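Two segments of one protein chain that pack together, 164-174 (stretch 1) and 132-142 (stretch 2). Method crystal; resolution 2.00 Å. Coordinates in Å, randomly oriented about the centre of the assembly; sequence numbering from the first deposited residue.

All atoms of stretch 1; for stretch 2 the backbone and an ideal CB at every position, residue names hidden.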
# COMPACT_ATOMS: atom_id res chain seq x y z
N LEU A 164 -14.71 -7.47 -1.75
CA LEU A 164 -14.82 -8.83 -1.24
C LEU A 164 -15.94 -8.95 -0.22
O LEU A 164 -15.91 -8.32 0.84
CB LEU A 164 -13.50 -9.27 -0.60
CG LEU A 164 -13.46 -10.71 -0.08
CD1 LEU A 164 -13.40 -11.68 -1.25
CD2 LEU A 164 -12.27 -10.90 0.83
N VAL A 165 -16.94 -9.76 -0.55
CA VAL A 165 -18.07 -9.99 0.33
C VAL A 165 -18.08 -11.44 0.82
O VAL A 165 -18.13 -12.37 0.01
CB VAL A 165 -19.42 -9.68 -0.37
CG1 VAL A 165 -20.56 -9.86 0.61
CG2 VAL A 165 -19.43 -8.27 -0.93
N ILE A 166 -17.96 -11.61 2.13
CA ILE A 166 -17.98 -12.94 2.73
C ILE A 166 -19.14 -12.93 3.72
O ILE A 166 -19.08 -12.25 4.75
CB ILE A 166 -16.64 -13.28 3.45
CG1 ILE A 166 -15.47 -13.14 2.48
CG2 ILE A 166 -16.68 -14.72 3.98
CD1 ILE A 166 -14.12 -13.41 3.10
N ASN A 167 -20.19 -13.68 3.38
CA ASN A 167 -21.41 -13.78 4.17
C ASN A 167 -22.21 -12.49 4.04
O ASN A 167 -22.65 -12.13 2.95
CB ASN A 167 -21.11 -14.10 5.64
CG ASN A 167 -20.76 -15.56 5.85
OD1 ASN A 167 -21.64 -16.41 5.93
ND2 ASN A 167 -19.46 -15.84 5.93
N SER A 168 -22.39 -11.79 5.15
CA SER A 168 -23.13 -10.53 5.13
C SER A 168 -22.19 -9.37 5.41
O SER A 168 -22.64 -8.25 5.68
CB SER A 168 -24.26 -10.56 6.16
OG SER A 168 -25.23 -11.54 5.82
N ARG A 169 -20.89 -9.64 5.34
CA ARG A 169 -19.88 -8.62 5.59
C ARG A 169 -19.07 -8.28 4.35
O ARG A 169 -18.71 -9.16 3.56
CB ARG A 169 -18.94 -9.08 6.71
CG ARG A 169 -19.63 -9.39 8.03
CD ARG A 169 -20.40 -8.19 8.57
NE ARG A 169 -19.52 -7.18 9.17
CZ ARG A 169 -19.95 -6.04 9.70
NH1 ARG A 169 -21.24 -5.74 9.71
NH2 ARG A 169 -19.08 -5.19 10.23
N LYS A 170 -18.83 -6.98 4.17
CA LYS A 170 -18.05 -6.46 3.05
C LYS A 170 -16.67 -6.13 3.60
O LYS A 170 -16.52 -5.22 4.42
CB LYS A 170 -18.71 -5.21 2.48
CG LYS A 170 -18.05 -4.67 1.21
CD LYS A 170 -18.81 -3.48 0.64
CE LYS A 170 -18.73 -2.27 1.56
NZ LYS A 170 -19.32 -1.05 0.92
N PHE A 171 -15.67 -6.91 3.18
CA PHE A 171 -14.29 -6.74 3.63
C PHE A 171 -13.56 -5.61 2.93
O PHE A 171 -13.07 -5.76 1.81
CB PHE A 171 -13.53 -8.06 3.49
CG PHE A 171 -13.94 -9.10 4.49
CD1 PHE A 171 -15.23 -9.61 4.49
CD2 PHE A 171 -13.04 -9.54 5.46
CE1 PHE A 171 -15.63 -10.55 5.45
CE2 PHE A 171 -13.42 -10.47 6.42
CZ PHE A 171 -14.72 -10.98 6.41
N GLY A 172 -13.46 -4.47 3.61
CA GLY A 172 -12.79 -3.32 3.04
C GLY A 172 -13.56 -2.73 1.88
O GLY A 172 -14.78 -2.61 1.93
N MET A 173 -12.83 -2.37 0.82
CA MET A 173 -13.42 -1.77 -0.37
C MET A 173 -12.69 -2.15 -1.65
O MET A 173 -11.67 -2.84 -1.63
CB MET A 173 -13.48 -0.24 -0.21
CG MET A 173 -12.23 0.37 0.42
SD MET A 173 -12.37 2.11 0.86
CE MET A 173 -13.35 2.03 2.35
N GLN A 174 -13.23 -1.70 -2.77
CA GLN A 174 -12.68 -1.97 -4.09
C GLN A 174 -11.55 -1.00 -4.45
O GLN A 174 -11.65 0.20 -4.22
CB GLN A 174 -13.79 -1.87 -5.13
CG GLN A 174 -13.34 -2.14 -6.55
CD GLN A 174 -14.12 -1.33 -7.56
OE1 GLN A 174 -15.21 -0.83 -7.27
NE2 GLN A 174 -13.56 -1.19 -8.76
N UNK A 132 -14.39 -4.36 8.47
CA UNK A 132 -15.53 -4.83 7.72
C UNK A 132 -16.82 -4.06 8.03
O UNK A 132 -16.99 -3.54 9.13
CB UNK A 132 -15.74 -6.32 8.00
N UNK A 133 -17.68 -3.95 7.02
CA UNK A 133 -18.96 -3.25 7.15
C UNK A 133 -20.06 -4.14 6.54
O UNK A 133 -19.76 -5.10 5.83
CB UNK A 133 -18.91 -1.88 6.47
N UNK A 134 -21.34 -3.84 6.83
CA UNK A 134 -22.46 -4.63 6.29
C UNK A 134 -22.51 -4.62 4.76
O UNK A 134 -22.12 -3.64 4.13
CB UNK A 134 -23.78 -4.10 6.84
N UNK A 135 -22.97 -5.72 4.18
CA UNK A 135 -23.08 -5.84 2.73
C UNK A 135 -24.08 -4.83 2.16
O UNK A 135 -23.91 -4.33 1.05
CB UNK A 135 -23.50 -7.26 2.35
N UNK A 136 -25.11 -4.53 2.95
CA UNK A 136 -26.15 -3.58 2.56
C UNK A 136 -25.75 -2.17 2.98
O UNK A 136 -26.45 -1.52 3.77
CB UNK A 136 -27.50 -3.96 3.18
N UNK A 137 -24.63 -1.69 2.45
CA UNK A 137 -24.10 -0.37 2.77
C UNK A 137 -23.16 0.10 1.67
O UNK A 137 -22.06 -0.43 1.53
CB UNK A 137 -23.38 -0.39 4.12
N UNK A 138 -23.58 1.10 0.91
CA UNK A 138 -22.78 1.62 -0.19
C UNK A 138 -22.22 3.03 0.08
O UNK A 138 -21.95 3.79 -0.86
CB UNK A 138 -23.63 1.64 -1.47
N UNK A 139 -22.03 3.36 1.35
CA UNK A 139 -21.52 4.67 1.75
C UNK A 139 -20.06 4.92 1.37
O UNK A 139 -19.66 6.07 1.19
CB UNK A 139 -21.68 4.83 3.26
N UNK A 140 -19.29 3.84 1.24
CA UNK A 140 -17.86 3.88 0.90
C UNK A 140 -17.10 5.09 1.45
O UNK A 140 -16.29 5.71 0.76
CB UNK A 140 -17.71 3.86 -0.62
N UNK A 141 -17.38 5.41 2.71
CA UNK A 141 -16.76 6.53 3.40
C UNK A 141 -15.48 6.06 4.08
O UNK A 141 -15.43 4.98 4.65
CB UNK A 141 -17.72 7.14 4.42
N UNK A 142 -14.43 6.88 3.98
CA UNK A 142 -13.14 6.54 4.59
C UNK A 142 -13.25 6.62 6.11
O UNK A 142 -13.67 7.64 6.66
CB UNK A 142 -12.04 7.47 4.08

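Position 132 lies in an extended backbone paired antiparallel with F171, its CB on the same face of the sheet as the F171 side chain. The ideal CB is 3.8 Å from K170 O and 4.1 Å from R169 NE, so K170 O lies near enough to be reached by a short donor, and serine or threonine would suit; valine, beta-branched, would also suit the extended strand but would leave K170 O without a side-chain donor. The residue is T132. Its OG1 donates a weak hydrogen bond to K170 O (3.1 Å) and lies over one face of the F171 ring, 4.0 Å from F171 CD1.

Position 133 forms the hydrogen-bonded pair with K170, and its CB shares a face with the lysine side chain. The backbone pairing is independent of side chain: 133 N donates to K170 O (3.1 Å) and K170 N to 133 O (2.7 Å), both nearly linear. A beta-branched or polar residue could lie along the lysine methylenes. T133 does so, with OG1 3.4 Å from K170 CE.

At 134 the CB points away overall, yet is 4.2 Å from R169 NH1. Its phi of -61° is compatible with proline, and its nitrogen makes no hydrogen bond to stretch 1, so proline forfeits no hydrogen bond to stretch 1, though many residues would fit. P134 places CG 3.4 Å from R169 NH1, while the guanidinium lays one face over P134 N and T133 CA.

Position 135 leaves the strand, but its N still donates to S168 O (3.0 Å). CB points sideways, 4.3 Å from V165 CG1, and the carbonyl of N167 lies beyond; a long side chain with an apolar stem and a donor would use both, making lysine, arginine or glutamine candidates. R135 packs CD against V165 CG1 (3.5 Å), and its NE donates a weak hydrogen bond to N167 O (3.3 Å).

Position 136 points away into space free of stretch 1 and sets no demand; it is T136.

At 137 the CB points toward stretch 1, 5.2 Å from K170 NZ, so an acidic or polar residue would be reasonable. D137 is found, but it is its backbone O that accepts from K170 NZ (2.9 Å).

Positions 138 and 139 touch nothing in stretch 1 and would tolerate most small or polar residues: T138 and S139. S139 OG donates to D137 OD2 (3.2 Å).

Position 140 has positive phi (33°), which favours glycine, asparagine or aspartate; the residue is N140.

Positions 141 and 142 point away, so stretch 1 sets no requirement, and polar, charged or apolar residues would all be possible. K141 meets stretch 1 through its backbone, O lying 4.3 Å from M173 CE, and I142 makes no contact.

Stretch 2 132-142: TTPRTDTSNKI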
# COMPACT_ATOMS: atom_id res chain seq x y z
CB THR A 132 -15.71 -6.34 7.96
OG1 THR A 132 -16.65 -6.86 7.01
CG2 THR A 132 -16.19 -6.61 9.38
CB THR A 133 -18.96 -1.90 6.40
OG1 THR A 133 -18.74 -2.12 5.00
CG2 THR A 133 -17.89 -0.97 6.95
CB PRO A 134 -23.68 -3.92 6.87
CG PRO A 134 -23.17 -3.38 8.17
CD PRO A 134 -21.83 -2.82 7.77
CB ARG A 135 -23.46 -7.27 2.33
CG ARG A 135 -23.95 -7.42 0.89
CD ARG A 135 -23.87 -8.86 0.40
NE ARG A 135 -24.41 -9.82 1.36
CZ ARG A 135 -25.70 -10.04 1.57
NH1 ARG A 135 -26.62 -9.37 0.87
NH2 ARG A 135 -26.09 -10.94 2.46
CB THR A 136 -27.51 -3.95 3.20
OG1 THR A 136 -27.39 -3.94 4.63
CG2 THR A 136 -27.96 -5.33 2.74
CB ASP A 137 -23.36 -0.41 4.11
CG ASP A 137 -22.77 0.93 4.50
OD1 ASP A 137 -23.49 1.95 4.42
OD2 ASP A 137 -21.59 0.96 4.89
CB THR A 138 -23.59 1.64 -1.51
OG1 THR A 138 -24.59 0.61 -1.47
CG2 THR A 138 -22.67 1.38 -2.71
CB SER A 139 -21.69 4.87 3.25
OG SER A 139 -20.90 3.96 3.99
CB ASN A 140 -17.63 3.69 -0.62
CG ASN A 140 -18.07 4.89 -1.46
OD1 ASN A 140 -19.08 5.53 -1.19
ND2 ASN A 140 -17.31 5.16 -2.51
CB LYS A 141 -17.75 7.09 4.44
CG LYS A 141 -17.26 8.31 5.20
CD LYS A 141 -17.11 8.01 6.68
CE LYS A 141 -16.58 9.22 7.45
NZ LYS A 141 -16.41 8.92 8.90
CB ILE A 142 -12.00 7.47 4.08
CG1 ILE A 142 -11.73 7.23 2.59
CG2 ILE A 142 -10.72 7.21 4.86
CD1 ILE A 142 -12.73 7.83 1.65
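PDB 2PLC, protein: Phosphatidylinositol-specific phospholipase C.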